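PDB 3IH6: putative zinc protease from Bordetella pertussis, which probably acts as a zinc-dependent metalloendopeptidase of the M16 family, this chain being one piece of it that corresponds to the family's inactive domain. Local coordinates for residues D45-R58 against K114-W128. Sequence-based numbering, arbitrary orientation.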
ATOM      1  N   ASP E  45      -1.027   1.165  25.759  1.00 19.26           N
ATOM      2  CA  ASP E  45      -1.111   0.893  24.321  1.00 18.92           C
ATOM      3  C   ASP E  45      -1.964  -0.391  24.171  1.00 17.56           C
ATOM      4  O   ASP E  45      -3.025  -0.385  23.522  1.00 17.31           O
ATOM      5  CB  ASP E  45       0.328   0.709  23.818  1.00 19.84           C
ATOM      6  CG  ASP E  45       0.489   0.933  22.325  1.00 22.79           C
ATOM      7  OD1 ASP E  45      -0.484   1.370  21.681  1.00 27.16           O
ATOM      8  OD2 ASP E  45       1.621   0.682  21.808  1.00 22.92           O
ATOM      9  N   LEU E  46      -1.561  -1.458  24.861  1.00 16.83           N
ATOM     10  CA  LEU E  46      -2.284  -2.758  24.822  1.00 15.33           C
ATOM     11  C   LEU E  46      -3.722  -2.653  25.347  1.00 15.31           C
ATOM     12  O   LEU E  46      -4.625  -3.206  24.751  1.00 15.22           O
ATOM     13  CB  LEU E  46      -1.519  -3.813  25.592  1.00 15.52           C
ATOM     14  CG  LEU E  46      -0.113  -4.106  25.048  1.00 15.69           C
ATOM     15  CD1 LEU E  46       0.703  -4.918  26.075  1.00 14.75           C
ATOM     16  CD2 LEU E  46      -0.258  -4.811  23.697  1.00 12.82           C
ATOM     17  N   ALA E  47      -3.906  -1.911  26.449  1.00 15.11           N
ATOM     18  CA  ALA E  47      -5.210  -1.654  27.044  1.00 14.54           C
ATOM     19  C   ALA E  47      -6.208  -1.034  26.072  1.00 15.01           C
ATOM     20  O   ALA E  47      -7.382  -1.452  26.020  1.00 15.64           O
ATOM     21  CB  ALA E  47      -5.054  -0.757  28.222  1.00 13.29           C
ATOM     22  N   ALA E  48      -5.788   0.003  25.336  1.00 14.92           N
ATOM     23  CA  ALA E  48      -6.729   0.663  24.441  1.00 15.78           C
ATOM     24  C   ALA E  48      -7.270  -0.310  23.390  1.00 15.40           C
ATOM     25  O   ALA E  48      -8.417  -0.209  22.981  1.00 17.22           O
ATOM     26  CB  ALA E  48      -6.105   1.902  23.807  1.00 16.06           C
ATOM     27  N   THR E  49      -6.466  -1.279  22.992  1.00 15.06           N
ATOM     28  CA  THR E  49      -6.925  -2.316  22.054  1.00 15.80           C
ATOM     29  C   THR E  49      -7.919  -3.250  22.734  1.00 16.56           C
ATOM     30  O   THR E  49      -8.885  -3.676  22.110  1.00 17.76           O
ATOM     31  CB  THR E  49      -5.749  -3.203  21.581  1.00 15.37           C
ATOM     32  OG1 THR E  49      -4.831  -2.444  20.826  1.00 10.30           O
ATOM     33  CG2 THR E  49      -6.218  -4.366  20.728  1.00 15.96           C
ATOM     34  N   ILE E  50      -7.674  -3.580  24.006  1.00 16.30           N
ATOM     35  CA  ILE E  50      -8.617  -4.414  24.728  1.00 16.38           C
ATOM     36  C   ILE E  50      -9.942  -3.674  24.889  1.00 16.61           C
ATOM     37  O   ILE E  50     -10.981  -4.281  24.788  1.00 17.29           O
ATOM     38  CB  ILE E  50      -8.102  -4.820  26.116  1.00 17.10           C
ATOM     39  CG1 ILE E  50      -6.899  -5.780  25.993  1.00 16.29           C
ATOM     40  CG2 ILE E  50      -9.276  -5.388  26.987  1.00 16.41           C
ATOM     41  CD1 ILE E  50      -6.082  -5.901  27.287  1.00 12.79           C
ATOM     42  N   LEU E  51      -9.887  -2.376  25.148  1.00 16.23           N
ATOM     43  CA  LEU E  51     -11.081  -1.559  25.374  1.00 16.97           C
ATOM     44  C   LEU E  51     -11.883  -1.244  24.146  1.00 17.90           C
ATOM     45  O   LEU E  51     -13.120  -1.081  24.216  1.00 19.74           O
ATOM     46  CB  LEU E  51     -10.707  -0.212  26.066  1.00 16.29           C
ATOM     47  CG  LEU E  51     -10.079  -0.478  27.444  1.00 15.24           C
ATOM     48  CD1 LEU E  51      -9.180   0.657  27.869  1.00 12.75           C
ATOM     49  CD2 LEU E  51     -11.144  -0.810  28.499  1.00 14.49           C
ATOM     50  N   ALA E  52     -11.207  -1.121  23.020  1.00 17.51           N
ATOM     51  CA  ALA E  52     -11.827  -0.436  21.886  1.00 17.79           C
ATOM     52  C   ALA E  52     -11.939  -1.231  20.623  1.00 16.72           C
ATOM     53  O   ALA E  52     -12.716  -0.882  19.778  1.00 16.96           O
ATOM     54  CB  ALA E  52     -11.106   0.919  21.622  1.00 17.86           C
ATOM     55  N   ASP E  53     -11.191  -2.316  20.500  1.00 18.19           N
ATOM     56  CA  ASP E  53     -11.073  -3.069  19.235  1.00 18.04           C
ATOM     57  C   ASP E  53     -11.852  -4.396  19.185  1.00 17.73           C
ATOM     58  O   ASP E  53     -11.690  -5.263  20.089  1.00 18.66           O
ATOM     59  CB  ASP E  53      -9.580  -3.309  18.999  1.00 19.28           C
ATOM     60  CG  ASP E  53      -9.289  -3.930  17.667  1.00 19.67           C
ATOM     61  OD1 ASP E  53      -9.886  -3.492  16.681  1.00 22.94           O
ATOM     62  OD2 ASP E  53      -8.438  -4.847  17.610  1.00 23.22           O
ATOM     63  N   THR E  54     -12.666  -4.559  18.133  1.00 16.30           N
ATOM     64  CA  THR E  54     -13.603  -5.713  17.917  1.00 16.12           C
ATOM     65  C   THR E  54     -14.816  -5.724  18.873  1.00 15.45           C
ATOM     66  O   THR E  54     -14.761  -5.161  19.980  1.00 14.22           O
ATOM     67  CB  THR E  54     -12.942  -7.135  18.025  1.00 15.74           C
ATOM     68  OG1 THR E  54     -12.929  -7.522  19.401  1.00 14.19           O
ATOM     69  CG2 THR E  54     -11.502  -7.148  17.445  1.00 16.94           C
ATOM     70  N   PRO E  55     -15.885  -6.429  18.468  1.00 15.40           N
ATOM     71  CA  PRO E  55     -17.128  -6.622  19.233  1.00 15.80           C
ATOM     72  C   PRO E  55     -16.934  -7.173  20.645  1.00 16.10           C
ATOM     73  O   PRO E  55     -17.785  -6.935  21.488  1.00 17.10           O
ATOM     74  CB  PRO E  55     -17.877  -7.634  18.398  1.00 16.29           C
ATOM     75  CG  PRO E  55     -17.403  -7.367  16.999  1.00 15.78           C
ATOM     76  CD  PRO E  55     -15.957  -7.097  17.148  1.00 15.43           C
ATOM     77  N   SER E  56     -15.819  -7.866  20.889  1.00 15.75           N
ATOM     78  CA  SER E  56     -15.406  -8.355  22.222  1.00 16.11           C
ATOM     79  C   SER E  56     -14.793  -7.304  23.158  1.00 15.15           C
ATOM     80  O   SER E  56     -14.610  -7.589  24.350  1.00 14.70           O
ATOM     81  CB  SER E  56     -14.363  -9.453  22.079  1.00 15.57           C
ATOM     82  OG  SER E  56     -14.939 -10.596  21.513  1.00 19.93           O
ATOM     83  N   SER E  57     -14.477  -6.124  22.629  1.00 14.60           N
ATOM     84  CA  SER E  57     -13.806  -5.077  23.400  1.00 14.92           C
ATOM     85  C   SER E  57     -14.743  -4.561  24.526  1.00 14.58           C
ATOM     86  O   SER E  57     -15.944  -4.671  24.398  1.00 14.98           O
ATOM     87  CB  SER E  57     -13.444  -3.927  22.486  1.00 14.86           C
ATOM     88  OG  SER E  57     -14.631  -3.246  22.094  1.00 17.59           O
ATOM     89  N   ARG E  58     -14.196  -3.963  25.580  1.00 13.94           N
ATOM     90  CA  ARG E  58     -14.993  -3.571  26.745  1.00 15.12           C
ATOM     91  C   ARG E  58     -16.001  -2.492  26.335  1.00 16.18           C
ATOM     92  O   ARG E  58     -17.204  -2.607  26.620  1.00 16.76           O
ATOM     93  CB  ARG E  58     -14.106  -3.096  27.917  1.00 15.38           C
ATOM     94  CG  ARG E  58     -13.120  -4.141  28.515  1.00 17.07           C
ATOM     95  CD  ARG E  58     -13.880  -5.391  29.091  1.00 19.77           C
ATOM     96  NE  ARG E  58     -13.041  -6.353  29.827  1.00 18.53           N
ATOM     97  CZ  ARG E  58     -12.737  -6.246  31.122  1.00 18.16           C
ATOM     98  NH1 ARG E  58     -13.161  -5.207  31.839  1.00 18.64           N
ATOM     99  NH2 ARG E  58     -11.966  -7.147  31.704  1.00 16.47           N
ATOM    100  N   LYS E 114     -13.161  -4.715  37.259  1.00 17.08           N
ATOM    101  CA  LYS E 114     -13.437  -5.532  36.095  1.00 17.76           C
ATOM    102  C   LYS E 114     -12.140  -5.861  35.291  1.00 17.06           C
ATOM    103  O   LYS E 114     -12.055  -5.522  34.117  1.00 17.09           O
ATOM    104  CB  LYS E 114     -14.448  -4.786  35.206  1.00 18.31           C
ATOM    105  CG  LYS E 114     -15.517  -5.678  34.585  1.00 19.83           C
ATOM    106  CD  LYS E 114     -16.577  -4.829  33.868  1.00 25.26           C
ATOM    107  CE  LYS E 114     -17.678  -5.689  33.234  1.00 28.07           C
ATOM    108  NZ  LYS E 114     -17.103  -6.660  32.271  1.00 26.81           N
ATOM    109  N   PRO E 115     -11.146  -6.515  35.929  1.00 16.62           N
ATOM    110  CA  PRO E 115      -9.759  -6.649  35.447  1.00 16.65           C
ATOM    111  C   PRO E 115      -9.616  -7.419  34.127  1.00 16.30           C
ATOM    112  O   PRO E 115     -10.326  -8.379  33.883  1.00 16.84           O
ATOM    113  CB  PRO E 115      -9.074  -7.449  36.549  1.00 15.84           C
ATOM    114  CG  PRO E 115     -10.152  -8.267  37.143  1.00 17.43           C
ATOM    115  CD  PRO E 115     -11.398  -7.397  37.087  1.00 17.32           C
ATOM    116  N   PHE E 116      -8.704  -6.972  33.283  1.00 16.09           N
ATOM    117  CA  PHE E 116      -8.353  -7.694  32.080  1.00 15.93           C
ATOM    118  C   PHE E 116      -8.131  -9.204  32.339  1.00 16.14           C
ATOM    119  O   PHE E 116      -7.525  -9.608  33.358  1.00 15.65           O
ATOM    120  CB  PHE E 116      -7.081  -7.070  31.481  1.00 15.88           C
ATOM    121  CG  PHE E 116      -7.242  -5.619  31.067  1.00 16.13           C
ATOM    122  CD1 PHE E 116      -6.230  -4.696  31.306  1.00 16.23           C
ATOM    123  CD2 PHE E 116      -8.404  -5.174  30.429  1.00 15.20           C
ATOM    124  CE1 PHE E 116      -6.373  -3.347  30.910  1.00 14.58           C
ATOM    125  CE2 PHE E 116      -8.563  -3.797  30.047  1.00 14.50           C
ATOM    126  CZ  PHE E 116      -7.563  -2.904  30.292  1.00 14.69           C
ATOM    127  N   SER E 117      -8.615 -10.020  31.401  1.00 15.77           N
ATOM    128  CA  SER E 117      -8.357 -11.445  31.382  1.00 16.00           C
ATOM    129  C   SER E 117      -7.042 -11.705  30.652  1.00 16.22           C
ATOM    130  O   SER E 117      -6.595 -10.855  29.851  1.00 15.58           O
ATOM    131  CB  SER E 117      -9.460 -12.146  30.614  1.00 16.40           C
ATOM    132  OG  SER E 117      -9.341 -11.826  29.225  1.00 15.03           O
ATOM    133  N   GLN E 118      -6.458 -12.884  30.896  1.00 16.40           N
ATOM    134  CA  GLN E 118      -5.217 -13.320  30.215  1.00 17.21           C
ATOM    135  C   GLN E 118      -5.429 -13.333  28.714  1.00 17.83           C
ATOM    136  O   GLN E 118      -4.576 -12.828  27.956  1.00 17.71           O
ATOM    137  CB  GLN E 118      -4.757 -14.720  30.688  1.00 17.21           C
ATOM    138  CG  GLN E 118      -3.336 -15.137  30.266  1.00 15.42           C
ATOM    139  CD  GLN E 118      -2.292 -14.041  30.444  1.00 16.05           C
ATOM    140  OE1 GLN E 118      -2.271 -13.326  31.448  1.00 14.90           O
ATOM    141  NE2 GLN E 118      -1.443 -13.872  29.434  1.00 18.52           N
ATOM    142  N   GLU E 119      -6.570 -13.899  28.312  1.00 17.71           N
ATOM    143  CA  GLU E 119      -7.007 -13.984  26.902  1.00 18.37           C
ATOM    144  C   GLU E 119      -7.132 -12.605  26.237  1.00 17.58           C
ATOM    145  O   GLU E 119      -6.820 -12.429  25.048  1.00 17.42           O
ATOM    146  CB  GLU E 119      -8.362 -14.730  26.845  1.00 19.04           C
ATOM    147  CG  GLU E 119      -8.925 -14.988  25.435  1.00 22.32           C
ATOM    148  CD  GLU E 119     -10.257 -15.741  25.460  1.00 26.54           C
ATOM    149  OE1 GLU E 119     -10.568 -16.346  26.505  1.00 27.73           O
ATOM    150  OE2 GLU E 119     -11.000 -15.736  24.445  1.00 27.39           O
ATOM    151  N   GLU E 120      -7.588 -11.617  26.999  1.00 16.74           N
ATOM    152  CA  GLU E 120      -7.706 -10.254  26.446  1.00 16.34           C
ATOM    153  C   GLU E 120      -6.349  -9.652  26.144  1.00 16.03           C
ATOM    154  O   GLU E 120      -6.182  -8.937  25.119  1.00 13.93           O
ATOM    155  CB  GLU E 120      -8.465  -9.333  27.387  1.00 15.45           C
ATOM    156  CG  GLU E 120      -9.959  -9.527  27.213  1.00 15.72           C
ATOM    157  CD  GLU E 120     -10.765  -8.850  28.292  1.00 16.33           C
ATOM    158  OE1 GLU E 120     -10.241  -8.677  29.414  1.00 16.74           O
ATOM    159  OE2 GLU E 120     -11.917  -8.459  27.994  1.00 15.45           O
ATOM    160  N   LEU E 121      -5.398  -9.956  27.035  1.00 15.08           N
ATOM    161  CA  LEU E 121      -4.038  -9.488  26.889  1.00 15.72           C
ATOM    162  C   LEU E 121      -3.398 -10.170  25.694  1.00 15.61           C
ATOM    163  O   LEU E 121      -2.665  -9.526  24.922  1.00 16.86           O
ATOM    164  CB  LEU E 121      -3.187  -9.721  28.144  1.00 15.45           C
ATOM    165  CG  LEU E 121      -1.678  -9.439  28.015  1.00 15.51           C
ATOM    166  CD1 LEU E 121      -1.373  -8.016  27.577  1.00 15.91           C
ATOM    167  CD2 LEU E 121      -1.027  -9.694  29.326  1.00 18.56           C
ATOM    168  N   GLU E 122      -3.660 -11.458  25.529  1.00 15.42           N
ATOM    169  CA  GLU E 122      -3.086 -12.152  24.395  1.00 14.71           C
ATOM    170  C   GLU E 122      -3.692 -11.611  23.094  1.00 14.86           C
ATOM    171  O   GLU E 122      -2.991 -11.529  22.089  1.00 13.10           O
ATOM    172  CB  GLU E 122      -3.303 -13.659  24.486  1.00 15.91           C
ATOM    173  CG  GLU E 122      -2.549 -14.399  25.585  1.00 17.65           C
ATOM    174  CD  GLU E 122      -1.057 -14.076  25.607  1.00 21.29           C
ATOM    175  OE1 GLU E 122      -0.498 -13.593  24.597  1.00 23.25           O
ATOM    176  OE2 GLU E 122      -0.426 -14.311  26.659  1.00 23.47           O
ATOM    177  N   ARG E 123      -4.989 -11.267  23.085  1.00 15.03           N
ATOM    178  CA  ARG E 123      -5.562 -10.671  21.861  1.00 16.44           C
ATOM    179  C   ARG E 123      -4.838  -9.344  21.462  1.00 16.81           C
ATOM    180  O   ARG E 123      -4.404  -9.158  20.313  1.00 16.11           O
ATOM    181  CB  ARG E 123      -7.079 -10.473  21.981  1.00 17.10           C
ATOM    182  CG  ARG E 123      -7.640  -9.525  20.909  1.00 19.11           C
ATOM    183  CD  ARG E 123      -9.174  -9.443  20.840  1.00 16.22           C
ATOM    184  NE  ARG E 123      -9.811  -8.961  22.063  1.00 17.92           N
ATOM    185  CZ  ARG E 123     -10.019  -7.677  22.417  1.00 17.19           C
ATOM    186  NH1 ARG E 123      -9.591  -6.656  21.674  1.00 14.66           N
ATOM    187  NH2 ARG E 123     -10.652  -7.412  23.559  1.00 12.94           N
ATOM    188  N   ALA E 124      -4.660  -8.456  22.443  1.00 16.42           N
ATOM    189  CA  ALA E 124      -3.997  -7.181  22.208  1.00 15.84           C
ATOM    190  C   ALA E 124      -2.509  -7.348  21.898  1.00 16.38           C
ATOM    191  O   ALA E 124      -1.969  -6.632  21.016  1.00 15.46           O
ATOM    192  CB  ALA E 124      -4.187  -6.292  23.382  1.00 16.31           C
ATOM    193  N   ARG E 125      -1.874  -8.325  22.564  1.00 16.03           N
ATOM    194  CA  ARG E 125      -0.453  -8.621  22.316  1.00 17.32           C
ATOM    195  C   ARG E 125      -0.236  -9.137  20.910  1.00 17.32           C
ATOM    196  O   ARG E 125       0.683  -8.692  20.214  1.00 17.09           O
ATOM    197  CB  ARG E 125       0.125  -9.635  23.334  1.00 17.33           C
ATOM    198  CG  ARG E 125       1.645  -9.499  23.493  1.00 19.04           C
ATOM    199  CD  ARG E 125       2.419 -10.776  23.903  1.00 20.38           C
ATOM    200  NE  ARG E 125       1.757 -11.593  24.925  1.00 20.75           N
ATOM    201  CZ  ARG E 125       1.852 -11.401  26.237  1.00 20.39           C
ATOM    202  NH1 ARG E 125       1.205 -12.213  27.056  1.00 21.90           N
ATOM    203  NH2 ARG E 125       2.598 -10.428  26.743  1.00 14.30           N
ATOM    204  N   SER E 126      -1.057 -10.097  20.482  1.00 18.21           N
ATOM    205  CA  SER E 126      -0.894 -10.637  19.112  1.00 19.30           C
ATOM    206  C   SER E 126      -1.009  -9.546  18.032  1.00 19.10           C
ATOM    207  O   SER E 126      -0.170  -9.465  17.115  1.00 18.97           O
ATOM    208  CB  SER E 126      -1.848 -11.799  18.831  1.00 18.93           C
ATOM    209  OG  SER E 126      -1.507 -12.418  17.585  1.00 21.19           O
ATOM    210  N   LYS E 127      -2.032  -8.700  18.160  1.00 19.46           N
ATOM    211  CA  LYS E 127      -2.245  -7.586  17.235  1.00 19.83           C
ATOM    212  C   LYS E 127      -1.025  -6.658  17.167  1.00 19.89           C
ATOM    213  O   LYS E 127      -0.544  -6.288  16.070  1.00 20.69           O
ATOM    214  CB  LYS E 127      -3.486  -6.792  17.648  1.00 19.51           C
ATOM    215  CG  LYS E 127      -3.716  -5.541  16.804  1.00 22.02           C
ATOM    216  CD  LYS E 127      -4.965  -4.777  17.275  1.00 22.71           C
ATOM    217  CE  LYS E 127      -5.669  -4.158  16.074  1.00 24.22           C
ATOM    218  NZ  LYS E 127      -5.203  -2.777  15.811  1.00 26.19           N
ATOM    219  N   TRP E 128      -0.529  -6.294  18.346  1.00 19.79           N
ATOM    220  CA  TRP E 128       0.607  -5.366  18.510  1.00 18.54           C
ATOM    221  C   TRP E 128       1.846  -5.930  17.843  1.00 18.23           C
ATOM    222  O   TRP E 128       2.523  -5.208  17.089  1.00 18.80           O
ATOM    223  CB  TRP E 128       0.892  -5.102  20.004  1.00 17.89           C
ATOM    224  CG  TRP E 128       1.734  -3.853  20.216  1.00 20.12           C
ATOM    225  CD1 TRP E 128       1.288  -2.638  20.609  1.00 19.89           C
ATOM    226  CD2 TRP E 128       3.152  -3.710  20.001  1.00 18.44           C
ATOM    227  NE1 TRP E 128       2.324  -1.752  20.667  1.00 21.92           N
ATOM    228  CE2 TRP E 128       3.480  -2.380  20.299  1.00 17.46           C
ATOM    229  CE3 TRP E 128       4.177  -4.597  19.615  1.00 19.69           C
ATOM    230  CZ2 TRP E 128       4.789  -1.886  20.232  1.00 17.34           C
ATOM    231  CZ3 TRP E 128       5.487  -4.098  19.520  1.00 19.69           C
ATOM    232  CH2 TRP E 128       5.774  -2.753  19.832  1.00 18.63           C
TER
HETATM  233  O   HOH W   1      -2.536  -3.498  20.715  1.00 25.87           O
HETATM  234  O   HOH W   2      -8.033  -6.988  19.026  1.00 16.81           O
HETATM  235  O   HOH W   3     -12.424  -7.482  25.754  1.00 22.54           O
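Arg-58 grips Glu-120 side-on: NE donates to OE2 at 3.0 Å, nearly straight at 168°, and NH2 reaches the syn lone pair of OE1. The other edge of the guanidinium turns to the loop ahead of helix 118-136, where NH1 and NH2 converge on Lys-114 O, 2.6 Å from NH1. A planar guanidinium, with N-H groups on several sides, suits a place where it must serve a carboxylate and a carbonyl at once. Glu-120 is itself held by Ser-117, with which it forms a capping box, OE1 accepting from Ser-117 N.

Arg-123 reaches the end of helix 39-52. Thr-49 O already takes Asp-53 N; the Arg-123 chain, bent at chi3 (61°), adds NH1 at 3.1 Å from the opposite face of the carbonyl plane, and NH2 makes a weak bond to Ile-50 O. Trp-128 NE1 donates in its ring plane to Asp-45 OD2 (2.8 Å); OD1 bonds Ser-1 N.

Between these polar ends, Ile-50 and Leu-46 are knobs in holes of helix 118-136. Ile-50 CD1 makes a CH-pi contact 4.0 Å from the centroid of the Phe-116 ring, and small Ala-124 lets its CB come within 3.4 Å of Leu-46 O. The axes of segments 45-52 and 118-128 approach to 8.6 Å, their N-to-C directions 111° apart. Helix 170-180 packs on Phe-116 and helix 157-167 on Trp-128; the crosswise pair meets the antiparallel sheet where Ala-52 touches strand 2-6, in a domain probably of the M16 inactive type.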